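Long-range contacts in putative tryptophan halogenase (Xanthomonas campestris pv. campestris, PDB 6Y1W), which is a flavin-dependent halogenase that probably uses reduced FAD to halogenate an aromatic substrate: residues L15-V20 with F365-D370; T46-D51 with G188-V193; P260-R265 with P490-F495; I385-D390 with G436-A441. All coordinates share one frame; numbering follows the deposited sequence.

How the contacts relate
Contacts 1 and 2 belong to one region, the mixed sheet of the probable FAD-binding fold: strands 18-22 and 44-49 are neighbours there, and the backbones meet where Val19 O lies 3.0 Å from Thr46 N. Their centres are 21 Å apart, and contact 2 is nested within the chain loop that contact 1 closes. Contact 3 lies on the opposite side of the chain's centre from contact 1, about 44 Å away between centres, where the run into strand 263-268 of the second large sheet meets helix 492-499. Contact 4 falls inside the loop closed by contact 3, some 28 Å from it between centres, and uses helix 371-397, which follows contact 1. Together they span the likely nucleotide-binding and substrate-binding parts of the enzyme.

Contact 1 (L15-V20 with F365-D370); sequences LVRRVV and FPQVID
Phe365 opens the contact by turning its ring tip to the start of strand 18-22: CZ comes 4.0 Å from Val19 CG2, which sits at the ring edge, while Val16 CG1 nears CE2 obliquely. Pro366 follows with two different roles. Its CG packs 4.0 Å from Val16 CG2, and its carbonyl O accepts a hydrogen bond from a water that also donates to Val16 O, bridging the two backbones. At Gln367 the chains join directly, Val16 N donating to Gln367 O at 2.9 Å with an N-H...O angle of 159°. The same oxygen receives a CA-H...O contact from Leu15. The side chain of Gln367 bends at chi2 (-88°), and OE1 takes a weak, 3.3 Å bond from Arg17 NH1, lying near the guanidinium plane although the amide plane is turned 82° against it. The amide NE2 is hydrogen-bonded to Asp464 and to the carbonyl of His459, both of the second subunit. Val368 then offers CG1 to Leu15 CD2 at 4.0 Å. Ile369 crosses Val16 at about a right angle, CG1 lying 3.9 Å from Val16 CG2, and both residues also rest on Leu217 of strand 217-220. Asp370 caps the next helix, 371-397, through Val372 N. The chemistry is thus a single direct backbone hydrogen bond and a water bridge set beside a small apolar cluster around Val16, with the glutamine amide extending the polar edge into the dimer interface.

Contact 2 (T46-D51 with G188-V193); sequences TLVESD and GRIGSV. With BU9 (Meso-2,3-Butanediol), chain M.
Arg189 reaches back to Ser50 across the ends of two neighbouring strands. From CB its chain runs to CG, which is anti to the carbonyl carbon and lies 3.6 Å from Ser50 OG and nearly as close to Ser50 CB. CD stays beside the same hydroxyl; the chain then bends at chi3 (94°), and the guanidinium presents its edge to the serine. At the tip NH1 donates to Ser50 OG at 2.8 Å; the oxygen lies within the guanidinium plane, though the N-H...O angle is only 132°. Ser50 OG is gripped a second time, by Glu52 N. The backbones are tied just beside this pair by Gly188 N, which donates to Glu49 O at 2.8 Å from above the carbonyl plane. Gly188 has phi 158°, a conformation at which a side chain would collide with the preceding carbonyl oxygen. Farther in, Val48 CG1 packs 4.1 Å from Ile190 CG1, and a bound meso-2,3-butanediol fills the angle between the segments: Ile190 N donates to its O06 at 3.0 Å, almost straight, and Ile190 CD1 lies beside both diol oxygens. Glu49 points the other way, to Arg185 and Trp29, close to the predicted FAD-binding Gly24, as is consistent with the acidic residue ending the second strand of a Rossmann-type fold. Strand 44-49 lies between 18-22 and 184-195 in the sheet, Val48 and Ile190 resting on strand 202-207 and Ile190 also on Leu227 of helix 227-232.

Contact 3 (P260-R265 with P490-F495); sequences PVTFTR and PPHAEF
Pro260 to Thr262, extended at Pro260 and Val261 and turning at Thr262, approaches the first turn of helix 492-499, the nearest CA atoms, those of Pro260 and Ala493, being 6.5 Å apart. Two successive carbonyls of this run, Pro260 O and Val261 O, both lie at the edge of the His492 ring, beside ND1. ND1 donates to Pro260 O at 3.0 Å, reaching it from above the carbonyl plane, and more weakly to Val261 O at 3.2 Å, so that one N-H is shared between two acceptors. CG of His492 is anti to the backbone N (chi1 -168°). This helix lies late in the chain, and here it is joined to the run leading into strand 263-268 of the seven-stranded mixed sheet, near strand 87-89, which carries Lys89, the predicted active-site residue. At the other ring nitrogen, NE2 accepts from Phe88 N, consistent with a neutral histidine protonated at ND1. Thr262 CG2 lies over one face of the His492 ring, a CH-pi contact 3.7 Å from the centroid and offset toward ND1 and CG, while Thr262 OG1 turns to Ala145 O. Beside them Pro260 CD packs 4.2 Å from Ala493 CB.

Contact 4 (I385-D390 with G436-A441); sequences IAHIRD and GNELFA. With BUD ((2S,3S)-butane-2,3-diol), chain H.
His387 and Glu438 make the dense part of the contact. The imidazole projects from helix 371-397 and meets Glu438 face on: Glu438 CB makes a CH-pi contact 3.4 Å from the ring centroid, directly over its centre, and Glu438 CG is equally near His387 CG and His387 ND1. The carboxylate stacks above with its plane only 14° from the ring, its OE1 being held by a salt bridge to Arg422 and by Gln435 N. At the ring's edge NE2 accepts the backbone N-H of Phe440 at 3.0 Å and 167°, consistent with NE2 being unprotonated. Phe440 CD2 also lies 3.4 Å from His387 NE2, the two rings meeting obliquely with planes at 46°. Looser packing follows at Ile388, whose CD1 lies 4.0 Å from Leu439 CD2 and whose CG2 sits the same distance from Phe440 CE2, at the edge of that ring. Beyond it a bound (2S,3S)-butane-2,3-diol occupies the far side of the loop, where Ala441 N donates to its O2 at 3.0 Å and O1 lies beside the Phe440 edge; Ser444 binds the diol as well. Phe440 also stacks on Phe391 and comes within about 4 Å of the side chain of Glu347, a predicted tryptophan-binding residue. The arrangement is a helix-to-loop junction in which a buried histidine accepts a backbone N-H of the loop that lines what is probably the substrate pocket of a flavin-dependent halogenase.

Contact 1 (L15-V20 with F365-D370)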
loop_
_atom_site.group_PDB
_atom_site.type_symbol
_atom_site.label_atom_id
_atom_site.label_comp_id
_atom_site.label_asym_id
_atom_site.label_seq_id
_atom_site.Cartn_x
_atom_site.Cartn_y
_atom_site.Cartn_z
ATOM N N LEU A 15 -21.897 20.041 14.789
ATOM C CA LEU A 15 -21.625 20.129 13.354
ATOM C C LEU A 15 -20.473 21.092 13.081
ATOM O O LEU A 15 -20.436 22.198 13.623
ATOM C CB LEU A 15 -22.870 20.580 12.602
ATOM C CG LEU A 15 -23.959 19.523 12.574
ATOM C CD1 LEU A 15 -25.278 20.163 12.131
ATOM C CD2 LEU A 15 -23.564 18.373 11.655
ATOM N N VAL A 16 -19.526 20.675 12.236
ATOM C CA VAL A 16 -18.364 21.501 11.919
ATOM C C VAL A 16 -18.732 22.421 10.762
ATOM O O VAL A 16 -18.909 21.961 9.632
ATOM C CB VAL A 16 -17.145 20.637 11.580
ATOM C CG1 VAL A 16 -16.002 21.542 11.169
ATOM C CG2 VAL A 16 -16.771 19.781 12.838
ATOM N N ARG A 17 -18.879 23.728 11.056
ATOM C CA ARG A 17 -19.218 24.730 10.058
ATOM C C ARG A 17 -18.220 25.855 9.963
ATOM O O ARG A 17 -18.239 26.578 8.964
ATOM C CB ARG A 17 -20.598 25.354 10.363
ATOM C CG ARG A 17 -21.751 24.416 10.096
ATOM C CD ARG A 17 -21.873 24.047 8.613
ATOM N NE ARG A 17 -21.469 22.660 8.377
ATOM C CZ ARG A 17 -22.260 21.602 8.552
ATOM N NH1 ARG A 17 -21.788 20.381 8.329
ATOM N NH2 ARG A 17 -23.516 21.760 8.953
ATOM N N ARG A 18 -17.386 26.058 10.983
ATOM C CA ARG A 18 -16.431 27.157 11.012
ATOM C C ARG A 18 -15.057 26.560 11.263
ATOM O O ARG A 18 -14.859 25.843 12.255
ATOM C CB ARG A 18 -16.782 28.190 12.100
ATOM C CG ARG A 18 -18.194 28.822 11.940
ATOM C CD ARG A 18 -18.673 29.501 13.238
ATOM N NE ARG A 18 -18.582 28.554 14.346
ATOM C CZ ARG A 18 -18.753 28.858 15.625
ATOM N NH1 ARG A 18 -19.059 30.104 15.976
ATOM N NH2 ARG A 18 -18.615 27.909 16.554
ATOM N N VAL A 19 -14.120 26.835 10.361
ATOM C CA VAL A 19 -12.742 26.361 10.490
ATOM C C VAL A 19 -11.840 27.569 10.657
ATOM O O VAL A 19 -11.898 28.512 9.861
ATOM C CB VAL A 19 -12.298 25.530 9.280
ATOM C CG1 VAL A 19 -10.831 25.054 9.446
ATOM C CG2 VAL A 19 -13.224 24.328 9.078
ATOM N N VAL A 20 -10.999 27.534 11.686
ATOM C CA VAL A 20 -10.091 28.637 11.968
ATOM C C VAL A 20 -8.661 28.105 11.808
ATOM O O VAL A 20 -8.300 27.104 12.437
ATOM C CB VAL A 20 -10.315 29.207 13.375
ATOM C CG1 VAL A 20 -9.266 30.253 13.667
ATOM C CG2 VAL A 20 -11.726 29.795 13.468
ATOM N N PHE A 365 -12.877 14.388 6.426
ATOM C CA PHE A 365 -13.329 15.663 6.943
ATOM C C PHE A 365 -14.591 15.479 7.783
ATOM O O PHE A 365 -15.506 14.768 7.367
ATOM C CB PHE A 365 -13.583 16.722 5.847
ATOM C CG PHE A 365 -13.589 18.106 6.424
ATOM C CD1 PHE A 365 -12.384 18.757 6.704
ATOM C CD2 PHE A 365 -14.768 18.680 6.870
ATOM C CE1 PHE A 365 -12.385 19.988 7.330
ATOM C CE2 PHE A 365 -14.753 19.922 7.481
ATOM C CZ PHE A 365 -13.564 20.562 7.722
ATOM N N PRO A 366 -14.656 16.068 8.973
ATOM C CA PRO A 366 -15.759 15.747 9.893
ATOM C C PRO A 366 -17.037 16.484 9.504
ATOM O O PRO A 366 -17.016 17.687 9.203
ATOM C CB PRO A 366 -15.244 16.245 11.254
ATOM C CG PRO A 366 -14.250 17.390 10.872
ATOM C CD PRO A 366 -13.570 16.826 9.630
ATOM N N GLN A 367 -18.148 15.742 9.491
ATOM C CA GLN A 367 -19.432 16.377 9.807
ATOM C C GLN A 367 -19.478 16.730 11.285
ATOM O O GLN A 367 -19.833 17.855 11.666
ATOM C CB GLN A 367 -20.602 15.452 9.480
ATOM C CG GLN A 367 -20.687 15.003 8.074
ATOM C CD GLN A 367 -21.481 15.953 7.194
ATOM O OE1 GLN A 367 -21.783 17.121 7.583
ATOM N NE2 GLN A 367 -21.809 15.478 5.990
ATOM N N VAL A 368 -19.177 15.760 12.136
ATOM C CA VAL A 368 -18.981 15.961 13.567
ATOM C C VAL A 368 -17.650 15.310 13.893
ATOM O O VAL A 368 -17.233 14.377 13.204
ATOM C CB VAL A 368 -20.112 15.344 14.443
ATOM C CG1 VAL A 368 -21.484 15.947 14.089
ATOM C CG2 VAL A 368 -20.115 13.797 14.335
ATOM N N ILE A 369 -16.948 15.855 14.881
ATOM C CA ILE A 369 -15.647 15.301 15.259
ATOM C C ILE A 369 -15.893 14.096 16.150
ATOM O O ILE A 369 -16.709 14.158 17.074
ATOM C CB ILE A 369 -14.776 16.365 15.942
ATOM C CG1 ILE A 369 -14.454 17.470 14.927
ATOM C CG2 ILE A 369 -13.446 15.755 16.428
ATOM C CD1 ILE A 369 -13.936 18.746 15.544
ATOM N N ASP A 370 -15.233 12.979 15.843
ATOM C CA ASP A 370 -15.431 11.730 16.594
ATOM C C ASP A 370 -14.092 11.074 16.904
ATOM O O ASP A 370 -13.200 11.067 16.046
ATOM C CB ASP A 370 -16.273 10.742 15.799
ATOM C CG ASP A 370 -16.713 9.565 16.643
ATOM O OD1 ASP A 370 -17.762 9.715 17.321
ATOM O OD2 ASP A 370 -16.014 8.514 16.654
HETATM O O HOH W 1 -18.306 19.803 7.929
#

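Contact 2 (T46-D51 with G188-V193)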
loop_
_atom_site.group_PDB
_atom_site.type_symbol
_atom_site.label_atom_id
_atom_site.label_comp_id
_atom_site.label_asym_id
_atom_site.label_seq_id
_atom_site.Cartn_x
_atom_site.Cartn_y
_atom_site.Cartn_z
ATOM N N THR A 46 -11.561 30.951 8.236
ATOM C CA THR A 46 -10.834 32.143 8.647
ATOM C C THR A 46 -9.385 31.786 8.912
ATOM O O THR A 46 -9.115 30.793 9.590
ATOM C CB THR A 46 -11.458 32.713 9.911
ATOM O OG1 THR A 46 -12.858 32.991 9.652
ATOM C CG2 THR A 46 -10.690 33.946 10.397
ATOM N N LEU A 47 -8.453 32.602 8.401
ATOM C CA LEU A 47 -7.026 32.418 8.676
ATOM C C LEU A 47 -6.506 33.658 9.388
ATOM O O LEU A 47 -6.737 34.786 8.927
ATOM C CB LEU A 47 -6.224 32.165 7.382
ATOM C CG LEU A 47 -4.748 31.766 7.593
ATOM C CD1 LEU A 47 -4.297 30.936 6.398
ATOM C CD2 LEU A 47 -3.818 32.997 7.775
ATOM N N VAL A 48 -5.842 33.440 10.525
ATOM C CA VAL A 48 -5.246 34.496 11.345
ATOM C C VAL A 48 -3.734 34.427 11.180
ATOM O O VAL A 48 -3.126 33.386 11.435
ATOM C CB VAL A 48 -5.617 34.338 12.824
ATOM C CG1 VAL A 48 -4.962 35.451 13.677
ATOM C CG2 VAL A 48 -7.153 34.300 12.979
ATOM N N GLU A 49 -3.121 35.544 10.804
ATOM C CA GLU A 49 -1.668 35.575 10.705
ATOM C C GLU A 49 -1.203 36.998 10.959
ATOM O O GLU A 49 -1.916 37.969 10.690
ATOM C CB GLU A 49 -1.147 35.101 9.336
ATOM C CG GLU A 49 -1.555 36.006 8.153
ATOM C CD GLU A 49 -0.921 35.597 6.813
ATOM O OE1 GLU A 49 0.120 34.885 6.796
ATOM O OE2 GLU A 49 -1.438 36.028 5.761
ATOM N N SER A 50 0.037 37.107 11.409
ATOM C CA SER A 50 0.649 38.387 11.730
ATOM C C SER A 50 1.575 38.796 10.595
ATOM O O SER A 50 2.367 37.973 10.118
ATOM C CB SER A 50 1.449 38.274 13.025
ATOM O OG SER A 50 2.240 39.428 13.189
ATOM N N ASP A 51 1.483 40.064 10.166
ATOM C CA ASP A 51 2.438 40.579 9.179
ATOM C C ASP A 51 3.864 40.657 9.718
ATOM O O ASP A 51 4.810 40.821 8.936
ATOM C CB ASP A 51 2.000 41.961 8.687
ATOM C CG ASP A 51 0.822 41.886 7.748
ATOM O OD1 ASP A 51 0.639 40.809 7.147
ATOM O OD2 ASP A 51 0.071 42.875 7.628
ATOM N N GLY A 188 -3.098 39.819 12.455
ATOM C CA GLY A 188 -2.931 40.120 13.860
ATOM C C GLY A 188 -2.202 39.029 14.605
ATOM O O GLY A 188 -1.797 38.009 14.046
ATOM N N ARG A 189 -2.083 39.255 15.905
ATOM C CA ARG A 189 -1.392 38.319 16.771
ATOM C C ARG A 189 -2.353 37.748 17.794
ATOM O O ARG A 189 -3.097 38.480 18.456
ATOM C CB ARG A 189 -0.210 38.993 17.480
ATOM C CG ARG A 189 0.839 39.477 16.507
ATOM C CD ARG A 189 1.839 40.424 17.147
ATOM N NE ARG A 189 3.046 39.744 17.624
ATOM C CZ ARG A 189 3.858 38.999 16.875
ATOM N NH1 ARG A 189 3.624 38.819 15.582
ATOM N NH2 ARG A 189 4.928 38.434 17.424
ATOM N N ILE A 190 -2.243 36.447 17.989
ATOM C CA ILE A 190 -3.093 35.741 18.937
ATOM C C ILE A 190 -2.568 36.039 20.342
ATOM O O ILE A 190 -1.406 35.763 20.654
ATOM C CB ILE A 190 -3.099 34.233 18.649
ATOM C CG1 ILE A 190 -3.678 33.949 17.264
ATOM C CG2 ILE A 190 -3.926 33.489 19.670
ATOM C CD1 ILE A 190 -3.482 32.510 16.846
ATOM N N GLY A 191 -3.417 36.626 21.179
ATOM C CA GLY A 191 -3.058 36.902 22.562
ATOM C C GLY A 191 -3.427 35.797 23.536
ATOM O O GLY A 191 -2.721 35.583 24.528
ATOM N N SER A 192 -4.527 35.089 23.281
ATOM C CA SER A 192 -4.902 33.969 24.134
ATOM C C SER A 192 -5.801 33.005 23.367
ATOM O O SER A 192 -6.391 33.353 22.337
ATOM C CB SER A 192 -5.579 34.454 25.419
ATOM O OG SER A 192 -6.808 35.089 25.152
ATOM N N VAL A 193 -5.862 31.772 23.870
ATOM C CA VAL A 193 -6.702 30.717 23.326
ATOM C C VAL A 193 -7.692 30.306 24.404
ATOM O O VAL A 193 -7.284 29.949 25.515
ATOM C CB VAL A 193 -5.858 29.518 22.875
ATOM C CG1 VAL A 193 -6.726 28.467 22.218
ATOM C CG2 VAL A 193 -4.739 29.992 21.945
HETATM C C03 BU9 M . 1.730 33.576 15.685
HETATM C C04 BU9 M . 0.738 34.743 15.575
HETATM O O06 BU9 M . -0.132 34.690 16.677
HETATM C C05 BU9 M . -0.053 34.685 14.259
HETATM C C01 BU9 M . 0.901 34.603 13.062
HETATM O O6 BU9 M . -0.924 33.574 14.236
#

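Contact 3 (P260-R265 with P490-F495)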
loop_
_atom_site.group_PDB
_atom_site.type_symbol
_atom_site.label_atom_id
_atom_site.label_comp_id
_atom_site.label_asym_id
_atom_site.label_seq_id
_atom_site.Cartn_x
_atom_site.Cartn_y
_atom_site.Cartn_z
ATOM N N PRO A 260 20.436 27.083 -14.526
ATOM C CA PRO A 260 19.971 26.312 -13.362
ATOM C C PRO A 260 20.076 24.813 -13.617
ATOM O O PRO A 260 19.559 24.297 -14.609
ATOM C CB PRO A 260 18.509 26.751 -13.206
ATOM C CG PRO A 260 18.104 27.171 -14.636
ATOM C CD PRO A 260 19.354 27.831 -15.182
ATOM N N VAL A 261 20.727 24.104 -12.680
ATOM C CA VAL A 261 20.745 22.640 -12.751
ATOM C C VAL A 261 19.361 22.071 -12.446
ATOM O O VAL A 261 18.431 22.803 -12.068
ATOM C CB VAL A 261 21.799 22.049 -11.800
ATOM C CG1 VAL A 261 23.249 22.516 -12.190
ATOM C CG2 VAL A 261 21.489 22.369 -10.301
ATOM N N THR A 262 19.196 20.763 -12.672
ATOM C CA THR A 262 17.915 20.086 -12.474
ATOM C C THR A 262 17.879 19.269 -11.185
ATOM O O THR A 262 16.935 18.497 -10.985
ATOM C CB THR A 262 17.589 19.155 -13.644
ATOM O OG1 THR A 262 18.711 18.315 -13.901
ATOM C CG2 THR A 262 17.220 19.979 -14.958
ATOM N N PHE A 263 18.824 19.487 -10.281
ATOM C CA PHE A 263 18.873 18.728 -9.042
ATOM C C PHE A 263 19.105 19.673 -7.872
ATOM O O PHE A 263 19.616 20.784 -8.022
ATOM C CB PHE A 263 19.966 17.645 -9.106
ATOM C CG PHE A 263 21.339 18.199 -9.360
ATOM C CD1 PHE A 263 22.097 18.680 -8.311
ATOM C CD2 PHE A 263 21.843 18.299 -10.659
ATOM C CE1 PHE A 263 23.341 19.224 -8.530
ATOM C CE2 PHE A 263 23.092 18.864 -10.900
ATOM C CZ PHE A 263 23.841 19.323 -9.850
ATOM N N THR A 264 18.693 19.212 -6.692
ATOM C CA THR A 264 19.085 19.815 -5.423
ATOM C C THR A 264 20.404 19.187 -5.029
ATOM O O THR A 264 20.591 17.988 -5.233
ATOM C CB THR A 264 18.008 19.512 -4.374
ATOM O OG1 THR A 264 16.799 20.205 -4.715
ATOM C CG2 THR A 264 18.498 19.890 -2.969
ATOM N N ARG A 265 21.331 19.988 -4.501
ATOM C CA ARG A 265 22.603 19.434 -4.046
ATOM C C ARG A 265 22.589 19.297 -2.534
ATOM O O ARG A 265 22.181 20.223 -1.832
ATOM C CB ARG A 265 23.775 20.303 -4.508
ATOM C CG ARG A 265 25.140 19.612 -4.347
ATOM C CD ARG A 265 26.221 20.475 -4.992
ATOM N NE ARG A 265 26.594 21.581 -4.118
ATOM C CZ ARG A 265 27.297 22.637 -4.510
ATOM N NH1 ARG A 265 27.693 22.719 -5.786
ATOM N NH2 ARG A 265 27.612 23.586 -3.625
ATOM N N PRO A 490 15.409 19.169 -23.951
ATOM C CA PRO A 490 16.215 20.394 -24.122
ATOM C C PRO A 490 16.951 20.763 -22.851
ATOM O O PRO A 490 16.598 20.268 -21.760
ATOM C CB PRO A 490 15.166 21.463 -24.453
ATOM C CG PRO A 490 13.954 21.007 -23.660
ATOM C CD PRO A 490 13.980 19.475 -23.768
ATOM N N PRO A 491 17.921 21.666 -22.942
ATOM C CA PRO A 491 18.500 22.266 -21.730
ATOM C C PRO A 491 17.412 22.877 -20.844
ATOM O O PRO A 491 16.446 23.469 -21.328
ATOM C CB PRO A 491 19.453 23.340 -22.279
ATOM C CG PRO A 491 19.738 22.893 -23.709
ATOM C CD PRO A 491 18.490 22.237 -24.186
ATOM N N HIS A 492 17.582 22.706 -19.519
ATOM C CA HIS A 492 16.606 23.184 -18.527
ATOM C C HIS A 492 16.216 24.640 -18.771
ATOM O O HIS A 492 15.036 25.007 -18.711
ATOM C CB HIS A 492 17.236 23.035 -17.138
ATOM C CG HIS A 492 16.286 23.212 -15.986
ATOM N ND1 HIS A 492 16.744 23.359 -14.692
ATOM C CD2 HIS A 492 14.934 23.200 -15.912
ATOM C CE1 HIS A 492 15.707 23.484 -13.877
ATOM N NE2 HIS A 492 14.598 23.364 -14.585
ATOM N N ALA A 493 17.210 25.482 -18.980
ATOM C CA ALA A 493 16.967 26.912 -19.132
ATOM C C ALA A 493 16.124 27.197 -20.361
ATOM O O ALA A 493 15.268 28.083 -20.332
ATOM C CB ALA A 493 18.292 27.664 -19.238
ATOM N N GLU A 494 16.352 26.455 -21.452
ATOM C CA GLU A 494 15.535 26.666 -22.641
ATOM C C GLU A 494 14.091 26.266 -22.387
ATOM O O GLU A 494 13.154 26.960 -22.811
ATOM C CB GLU A 494 16.117 25.883 -23.819
ATOM C CG GLU A 494 17.261 26.622 -24.470
ATOM C CD GLU A 494 18.008 25.777 -25.471
ATOM O OE1 GLU A 494 19.234 26.005 -25.629
ATOM O OE2 GLU A 494 17.361 24.901 -26.100
ATOM N N PHE A 495 13.881 25.164 -21.668
ATOM C CA PHE A 495 12.521 24.764 -21.376
ATOM C C PHE A 495 11.829 25.781 -20.469
ATOM O O PHE A 495 10.681 26.151 -20.715
ATOM C CB PHE A 495 12.498 23.357 -20.756
ATOM C CG PHE A 495 11.121 22.808 -20.678
ATOM C CD1 PHE A 495 10.495 22.312 -21.830
ATOM C CD2 PHE A 495 10.408 22.853 -19.496
ATOM C CE1 PHE A 495 9.175 21.847 -21.772
ATOM C CE2 PHE A 495 9.100 22.400 -19.435
ATOM C CZ PHE A 495 8.472 21.891 -20.577
#

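Contact 4 (I385-D390 with G436-A441)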
loop_
_atom_site.group_PDB
_atom_site.type_symbol
_atom_site.label_atom_id
_atom_site.label_comp_id
_atom_site.label_asym_id
_atom_site.label_seq_id
_atom_site.Cartn_x
_atom_site.Cartn_y
_atom_site.Cartn_z
ATOM N N ILE A 385 5.182 9.133 9.095
ATOM C CA ILE A 385 6.339 9.948 9.468
ATOM C C ILE A 385 7.477 9.053 9.954
ATOM O O ILE A 385 8.657 9.365 9.728
ATOM C CB ILE A 385 5.963 11.023 10.509
ATOM C CG1 ILE A 385 7.110 12.013 10.691
ATOM C CG2 ILE A 385 5.608 10.436 11.894
ATOM C CD1 ILE A 385 7.481 12.614 9.486
ATOM N N ALA A 386 7.155 7.950 10.617
ATOM C CA ALA A 386 8.205 7.068 11.103
ATOM C C ALA A 386 8.965 6.473 9.937
ATOM O O ALA A 386 10.185 6.282 10.008
ATOM C CB ALA A 386 7.619 5.967 11.979
ATOM N N HIS A 387 8.256 6.176 8.844
ATOM C CA HIS A 387 8.919 5.670 7.649
ATOM C C HIS A 387 9.872 6.715 7.054
ATOM O O HIS A 387 10.987 6.387 6.615
ATOM C CB HIS A 387 7.887 5.271 6.608
ATOM C CG HIS A 387 8.460 5.258 5.249
ATOM N ND1 HIS A 387 9.276 4.237 4.823
ATOM C CD2 HIS A 387 8.434 6.177 4.248
ATOM C CE1 HIS A 387 9.702 4.505 3.599
ATOM N NE2 HIS A 387 9.204 5.669 3.229
ATOM N N ILE A 388 9.434 7.973 6.978
ATOM C CA ILE A 388 10.331 9.003 6.462
ATOM C C ILE A 388 11.512 9.209 7.409
ATOM O O ILE A 388 12.666 9.330 6.958
ATOM C CB ILE A 388 9.540 10.299 6.211
ATOM C CG1 ILE A 388 8.520 10.060 5.091
ATOM C CG2 ILE A 388 10.408 11.409 5.768
ATOM C CD1 ILE A 388 7.420 11.223 5.027
ATOM N N ARG A 389 11.245 9.221 8.724
ATOM C CA ARG A 389 12.308 9.313 9.730
ATOM C C ARG A 389 13.384 8.271 9.468
ATOM O O ARG A 389 14.587 8.593 9.470
ATOM C CB ARG A 389 11.719 9.135 11.138
ATOM C CG ARG A 389 12.807 9.146 12.242
ATOM C CD ARG A 389 12.327 8.409 13.470
ATOM N NE ARG A 389 12.152 7.001 13.158
ATOM C CZ ARG A 389 11.399 6.172 13.891
ATOM N NH1 ARG A 389 10.791 6.668 14.983
ATOM N NH2 ARG A 389 11.280 4.870 13.549
ATOM N N ASP A 390 12.966 7.012 9.219
ATOM C CA ASP A 390 13.945 5.939 9.036
ATOM C C ASP A 390 14.816 6.211 7.825
ATOM O O ASP A 390 16.015 5.897 7.825
ATOM C CB ASP A 390 13.250 4.584 8.887
ATOM C CG ASP A 390 12.736 4.029 10.215
ATOM O OD1 ASP A 390 12.961 4.667 11.275
ATOM O OD2 ASP A 390 12.055 2.967 10.151
ATOM N N GLY A 436 2.373 -0.098 2.003
ATOM C CA GLY A 436 1.293 0.844 2.225
ATOM C C GLY A 436 1.421 2.165 1.494
ATOM O O GLY A 436 1.569 2.188 0.269
ATOM N N ASN A 437 1.365 3.274 2.237
ATOM C CA ASN A 437 1.629 4.590 1.657
ATOM C C ASN A 437 2.942 5.158 2.158
ATOM O O ASN A 437 3.049 6.376 2.340
ATOM C CB ASN A 437 0.545 5.656 1.921
ATOM C CG ASN A 437 -0.852 5.145 1.796
ATOM O OD1 ASN A 437 -1.203 4.494 0.807
ATOM N ND2 ASN A 437 -1.695 5.505 2.761
ATOM N N GLU A 438 3.928 4.299 2.435
ATOM C CA GLU A 438 5.266 4.824 2.674
ATOM C C GLU A 438 5.649 5.716 1.504
ATOM O O GLU A 438 5.351 5.409 0.345
ATOM C CB GLU A 438 6.277 3.695 2.823
ATOM C CG GLU A 438 6.158 2.988 4.139
ATOM C CD GLU A 438 6.866 1.652 4.127
ATOM O OE1 GLU A 438 7.311 1.201 3.038
ATOM O OE2 GLU A 438 6.993 1.053 5.217
ATOM N N LEU A 439 6.315 6.832 1.830
ATOM C CA LEU A 439 6.730 7.759 0.784
ATOM C C LEU A 439 7.770 7.132 -0.142
ATOM O O LEU A 439 7.675 7.265 -1.361
ATOM C CB LEU A 439 7.271 9.042 1.417
ATOM C CG LEU A 439 7.981 9.978 0.442
ATOM C CD1 LEU A 439 7.036 10.493 -0.658
ATOM C CD2 LEU A 439 8.565 11.149 1.219
ATOM N N PHE A 440 8.821 6.533 0.415
ATOM C CA PHE A 440 9.983 6.213 -0.403
ATOM C C PHE A 440 9.762 4.892 -1.143
ATOM O O PHE A 440 9.475 3.857 -0.530
ATOM C CB PHE A 440 11.241 6.213 0.466
ATOM C CG PHE A 440 11.603 7.611 0.929
ATOM C CD1 PHE A 440 12.106 8.524 0.016
ATOM C CD2 PHE A 440 11.391 8.020 2.245
ATOM C CE1 PHE A 440 12.407 9.799 0.407
ATOM C CE2 PHE A 440 11.685 9.301 2.649
ATOM C CZ PHE A 440 12.203 10.200 1.733
ATOM N N ALA A 441 9.861 4.957 -2.462
ATOM C CA ALA A 441 9.666 3.820 -3.329
ATOM C C ALA A 441 10.870 2.870 -3.262
ATOM O O ALA A 441 11.929 3.191 -2.725
ATOM C CB ALA A 441 9.465 4.297 -4.766
HETATM C C1 BUD H . 9.960 11.322 -3.429
HETATM O O1 BUD H . 12.026 10.215 -3.051
HETATM C C2 BUD H . 10.633 10.018 -2.999
HETATM O O2 BUD H . 10.742 7.624 -3.553
HETATM C C3 BUD H . 10.225 8.885 -3.948
HETATM C C4 BUD H . 8.694 8.806 -3.991
#